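Local coordinates for protein alpha-fucosidase (Bifidobacterium bifidum, PDB 2EAB) that probably releases alpha-1,2-linked L-fucose from glycans by hydrolysis as a family 95 glycoside hydrolase, and binds calcium, at residues N715-N720 / Y742-L747; L144-N149 / Y178-F183. One frame throughout, in Å; residues are numbered along the deposited sequence.

How the contacts relate
From the N terminus, contact 2 comes first. The chain leaves strand 140-145, runs through strands 156-161 and 166-173, and returns in strand 176-185. L144-N149 and Y178-F183 thus close a loop of 28 residues and join the two large antiparallel sheets of the N-terminal domain. Contact 1 opens much later, in the family 95 catalytic region. Its loop has 21 residues, mostly helix, with helix 722-734 entirely within it. It ties a two-stranded hairpin to helix 738-751. The contacts follow in series, so they neither nest nor cross. The centres of contact 1 and contact 2 lie about 41 Å apart. The nearest atoms of contact 1 and contact 2 are about 27 Å apart.

Contact 1: residues N715-N720 / Y742-L747; sequences NVLQSN and YQLVEL
L717 lies against one flank of the helix that carries Q743, L744 and L747. Its CB points toward the helix. CG stands anti to the backbone N (chi1 -179°), and this carries the branch on to the helix surface. There L717 CG sits 4.0 Å from both L744 CD2 and L747 CD1. The two methyls then part. L717 CD1 meets L744 CD2 at 3.9 Å, where the side chains cross at about a right angle. L717 CD2 comes closer to the helix, 3.4 Å from Q743 CB, a tight approach for two carbons. The same L717 CD2 also touches L747 CD1 at 3.9 Å. In the fold, strand 716-717 pairs with strand 712-713 in a small hairpin, and L717 also rests on F712. Helix 722-734 separates the hairpin from helix 738-751 in sequence, and L744 packs on I725, I729 and W732 of it. This is structural packing within the family 95 catalytic domain, an (alpha/alpha)6 barrel of the six-hairpin clan, away from the calcium sites. Beyond the hairpin the loop turns along the helix. L747 CD1 lies 3.7 Å from the backbone atom Q718 O, and L747 CD2 lies 4.1 Å from S719 CB.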
# COMPACT_ATOMS: atom_id res chain seq x y z
N ASN A 715 -30.01 -11.57 -1.95
CA ASN A 715 -29.94 -10.79 -0.72
C ASN A 715 -28.74 -11.15 0.16
O ASN A 715 -28.64 -10.69 1.30
CB ASN A 715 -31.24 -10.93 0.08
CG ASN A 715 -32.45 -10.38 -0.66
OD1 ASN A 715 -32.36 -9.37 -1.36
ND2 ASN A 715 -33.59 -11.04 -0.50
N VAL A 716 -27.83 -11.96 -0.37
CA VAL A 716 -26.68 -12.45 0.39
C VAL A 716 -25.40 -11.70 -0.01
O VAL A 716 -24.98 -11.74 -1.16
CB VAL A 716 -26.47 -13.98 0.21
CG1 VAL A 716 -25.33 -14.48 1.08
CG2 VAL A 716 -27.76 -14.74 0.54
N LEU A 717 -24.80 -11.03 0.97
CA LEU A 717 -23.53 -10.34 0.77
C LEU A 717 -22.44 -11.37 0.47
O LEU A 717 -22.28 -12.35 1.19
CB LEU A 717 -23.16 -9.53 2.02
CG LEU A 717 -21.86 -8.73 1.97
CD1 LEU A 717 -21.97 -7.55 1.00
CD2 LEU A 717 -21.53 -8.23 3.36
N GLN A 718 -21.70 -11.13 -0.61
CA GLN A 718 -20.71 -12.09 -1.08
C GLN A 718 -19.32 -11.82 -0.54
O GLN A 718 -18.90 -10.67 -0.39
CB GLN A 718 -20.68 -12.13 -2.61
CG GLN A 718 -21.99 -12.59 -3.24
CD GLN A 718 -22.41 -13.98 -2.80
OE1 GLN A 718 -23.37 -14.14 -2.03
NE2 GLN A 718 -21.70 -14.99 -3.26
N SER A 719 -18.61 -12.91 -0.25
CA SER A 719 -17.22 -12.84 0.13
C SER A 719 -16.36 -12.46 -1.07
O SER A 719 -16.75 -12.64 -2.22
CB SER A 719 -16.76 -14.18 0.69
OG SER A 719 -15.41 -14.12 1.13
N ASN A 720 -15.19 -11.90 -0.78
CA ASN A 720 -14.14 -11.77 -1.77
C ASN A 720 -12.80 -11.76 -1.06
O ASN A 720 -12.72 -11.97 0.15
CB ASN A 720 -14.35 -10.53 -2.66
CG ASN A 720 -13.97 -10.79 -4.11
OD1 ASN A 720 -12.81 -11.08 -4.42
ND2 ASN A 720 -14.95 -10.68 -5.00
N TYR A 742 -18.83 -3.59 8.10
CA TYR A 742 -18.38 -4.56 9.08
C TYR A 742 -18.54 -6.00 8.59
O TYR A 742 -17.67 -6.84 8.81
CB TYR A 742 -19.11 -4.38 10.42
CG TYR A 742 -18.77 -5.49 11.37
CD1 TYR A 742 -17.52 -5.56 11.97
CD2 TYR A 742 -19.68 -6.51 11.62
CE1 TYR A 742 -17.18 -6.61 12.81
CE2 TYR A 742 -19.36 -7.56 12.47
CZ TYR A 742 -18.11 -7.60 13.05
OH TYR A 742 -17.77 -8.65 13.88
N GLN A 743 -19.66 -6.28 7.94
CA GLN A 743 -19.90 -7.61 7.39
C GLN A 743 -18.82 -8.01 6.38
O GLN A 743 -18.44 -9.18 6.29
CB GLN A 743 -21.28 -7.71 6.76
CG GLN A 743 -22.42 -7.84 7.75
CD GLN A 743 -23.74 -8.00 7.02
OE1 GLN A 743 -24.34 -9.07 7.04
NE2 GLN A 743 -24.18 -6.95 6.35
N LEU A 744 -18.31 -7.02 5.63
CA LEU A 744 -17.22 -7.26 4.70
C LEU A 744 -15.89 -7.51 5.42
O LEU A 744 -15.10 -8.34 4.99
CB LEU A 744 -17.10 -6.13 3.67
CG LEU A 744 -18.25 -6.09 2.66
CD1 LEU A 744 -18.29 -4.73 2.00
CD2 LEU A 744 -18.16 -7.20 1.61
N VAL A 745 -15.65 -6.80 6.53
CA VAL A 745 -14.50 -7.08 7.38
C VAL A 745 -14.56 -8.52 7.89
O VAL A 745 -13.58 -9.26 7.83
CB VAL A 745 -14.39 -6.09 8.56
CG1 VAL A 745 -13.30 -6.53 9.54
CG2 VAL A 745 -14.09 -4.68 8.06
N GLU A 746 -15.74 -8.94 8.36
CA GLU A 746 -15.96 -10.31 8.82
C GLU A 746 -15.61 -11.31 7.73
O GLU A 746 -14.94 -12.31 7.98
CB GLU A 746 -17.42 -10.52 9.19
CG GLU A 746 -17.85 -10.01 10.53
CD GLU A 746 -19.28 -10.43 10.83
OE1 GLU A 746 -20.16 -10.20 9.98
OE2 GLU A 746 -19.52 -11.00 11.92
N LEU A 747 -16.08 -11.03 6.52
CA LEU A 747 -15.83 -11.92 5.39
C LEU A 747 -14.35 -11.98 5.01
O LEU A 747 -13.85 -13.05 4.66
CB LEU A 747 -16.70 -11.55 4.19
CG LEU A 747 -18.19 -11.89 4.34
CD1 LEU A 747 -19.03 -11.19 3.28
CD2 LEU A 747 -18.44 -13.40 4.33

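Contact 2: residues L144-N149 / Y178-F183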
# COMPACT_ATOMS: atom_id res chain seq x y z
N LEU A 144 19.61 -21.82 11.24
CA LEU A 144 20.27 -22.02 12.52
C LEU A 144 20.00 -23.46 12.94
O LEU A 144 18.93 -23.78 13.46
CB LEU A 144 19.75 -21.03 13.57
CG LEU A 144 19.80 -19.53 13.22
CD1 LEU A 144 19.03 -18.70 14.23
CD2 LEU A 144 21.23 -19.04 13.12
N ASP A 145 20.97 -24.33 12.67
CA ASP A 145 20.78 -25.77 12.85
C ASP A 145 21.35 -26.22 14.19
O ASP A 145 22.56 -26.25 14.38
CB ASP A 145 21.40 -26.55 11.68
CG ASP A 145 21.02 -28.03 11.69
OD1 ASP A 145 20.38 -28.50 12.65
OD2 ASP A 145 21.38 -28.74 10.72
N TYR A 146 20.45 -26.57 15.10
CA TYR A 146 20.80 -26.96 16.46
C TYR A 146 21.20 -28.44 16.55
O TYR A 146 21.79 -28.86 17.55
CB TYR A 146 19.63 -26.67 17.41
CG TYR A 146 19.45 -25.21 17.77
CD1 TYR A 146 19.16 -24.25 16.80
CD2 TYR A 146 19.57 -24.79 19.10
CE1 TYR A 146 19.00 -22.90 17.14
CE2 TYR A 146 19.40 -23.45 19.45
CZ TYR A 146 19.12 -22.51 18.46
OH TYR A 146 18.95 -21.19 18.82
N GLY A 147 20.88 -29.20 15.51
CA GLY A 147 21.26 -30.61 15.42
C GLY A 147 20.72 -31.50 16.53
O GLY A 147 21.43 -32.41 16.99
N PHE A 148 19.49 -31.25 16.96
CA PHE A 148 18.83 -32.10 17.94
C PHE A 148 18.51 -33.46 17.33
O PHE A 148 18.12 -33.55 16.17
CB PHE A 148 17.54 -31.46 18.47
CG PHE A 148 17.75 -30.18 19.24
CD1 PHE A 148 18.72 -30.08 20.23
CD2 PHE A 148 16.93 -29.08 19.00
CE1 PHE A 148 18.90 -28.89 20.94
CE2 PHE A 148 17.09 -27.89 19.70
CZ PHE A 148 18.08 -27.80 20.68
N ASN A 149 18.67 -34.52 18.13
CA ASN A 149 18.35 -35.87 17.69
C ASN A 149 16.84 -36.13 17.69
O ASN A 149 16.32 -36.85 16.83
CB ASN A 149 19.06 -36.91 18.57
CG ASN A 149 20.57 -36.71 18.59
OD1 ASN A 149 21.23 -36.74 17.55
ND2 ASN A 149 21.12 -36.53 19.79
N TYR A 178 15.46 -23.15 25.44
CA TYR A 178 16.12 -22.40 24.37
C TYR A 178 15.23 -21.24 23.96
O TYR A 178 14.02 -21.42 23.79
CB TYR A 178 16.39 -23.31 23.17
CG TYR A 178 17.36 -24.43 23.48
CD1 TYR A 178 18.73 -24.26 23.32
CD2 TYR A 178 16.90 -25.67 23.93
CE1 TYR A 178 19.63 -25.29 23.61
CE2 TYR A 178 17.78 -26.71 24.22
CZ TYR A 178 19.14 -26.51 24.06
OH TYR A 178 20.01 -27.53 24.35
N THR A 179 15.82 -20.06 23.82
CA THR A 179 15.06 -18.90 23.35
C THR A 179 15.72 -18.26 22.13
O THR A 179 16.94 -18.32 21.95
CB THR A 179 14.86 -17.81 24.43
OG1 THR A 179 16.07 -17.07 24.63
CG2 THR A 179 14.39 -18.41 25.76
N ARG A 180 14.87 -17.65 21.30
CA ARG A 180 15.31 -16.90 20.14
C ARG A 180 14.50 -15.62 20.05
O ARG A 180 13.31 -15.60 20.34
CB ARG A 180 15.13 -17.71 18.86
CG ARG A 180 15.78 -19.09 18.91
CD ARG A 180 16.00 -19.66 17.54
NE ARG A 180 14.84 -20.41 17.09
CZ ARG A 180 14.74 -21.74 17.14
NH1 ARG A 180 15.74 -22.48 17.60
NH2 ARG A 180 13.64 -22.33 16.70
N GLU A 181 15.18 -14.55 19.67
CA GLU A 181 14.56 -13.25 19.47
C GLU A 181 15.12 -12.65 18.19
O GLU A 181 16.33 -12.65 17.98
CB GLU A 181 14.86 -12.34 20.65
CG GLU A 181 14.27 -10.95 20.53
CD GLU A 181 14.90 -9.98 21.50
OE1 GLU A 181 16.08 -9.61 21.29
OE2 GLU A 181 14.23 -9.59 22.48
N TYR A 182 14.23 -12.14 17.35
CA TYR A 182 14.62 -11.55 16.07
C TYR A 182 14.00 -10.18 15.89
O TYR A 182 12.82 -9.98 16.13
CB TYR A 182 14.15 -12.42 14.91
CG TYR A 182 14.52 -13.88 14.98
CD1 TYR A 182 15.75 -14.33 14.52
CD2 TYR A 182 13.61 -14.82 15.45
CE1 TYR A 182 16.09 -15.67 14.56
CE2 TYR A 182 13.93 -16.17 15.49
CZ TYR A 182 15.17 -16.58 15.03
OH TYR A 182 15.50 -17.91 15.05
N PHE A 183 14.81 -9.22 15.43
CA PHE A 183 14.29 -7.92 15.01
C PHE A 183 15.19 -7.30 13.97
O PHE A 183 16.33 -7.73 13.78
CB PHE A 183 14.04 -6.98 16.21
CG PHE A 183 15.27 -6.65 17.01
CD1 PHE A 183 16.08 -5.57 16.65
CD2 PHE A 183 15.60 -7.38 18.15
CE1 PHE A 183 17.21 -5.25 17.41
CE2 PHE A 183 16.72 -7.06 18.90
CZ PHE A 183 17.53 -5.99 18.54
O HOH W 1 18.34 -20.65 21.34
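Two aromatic edges, from Y146 and F148, approach the same side of the Y178 ring. The three form an aromatic cluster between the facing sheets of a beta-sandwich, in the N-terminal domain, which matches the family 65 N-terminal domain of the galactose mutarotase clan. Y146 and F148 sit on the loop after strand 140-145, and Y178 on strand 176-185 of the other sheet. Side chains and one bound water bridge the gap, with Y146 CA 10.3 Å from Y178 CA. F148 reaches Y178 tip to tip in an edge-to-face pair, planes at 60°, and F148 CZ lies 3.7 Å from Y178 CE2. Y146 makes an offset edge-to-face pair with Y178, planes at 89°, and brings Y146 CE2 to 4.0 Å from Y178 CD1. The cluster is closed within 144-149 too, because Y146 CB sits over one face of the F148 ring. An alanine in place of Y178 would probably open a gap between the sheets and leave the edges of Y146 and F148 without the ring face they pack on. Farther along, R180 bends at chi3 (-89°), and R180 NH1 comes to 3.3 Å from Y146 CE1. The charge of R180 is paired with E70 through NE, and E70 also bonds Y182 OH. L144 meets Y182 tip to tip, with L144 CD1 near the ring plane and 3.7 Å from Y182 OH. G147 N closes an Asx turn on D145 OD1. A water links the two segments, 2.6 Å from Y146 OH and donating to T179 O at 2.8 Å.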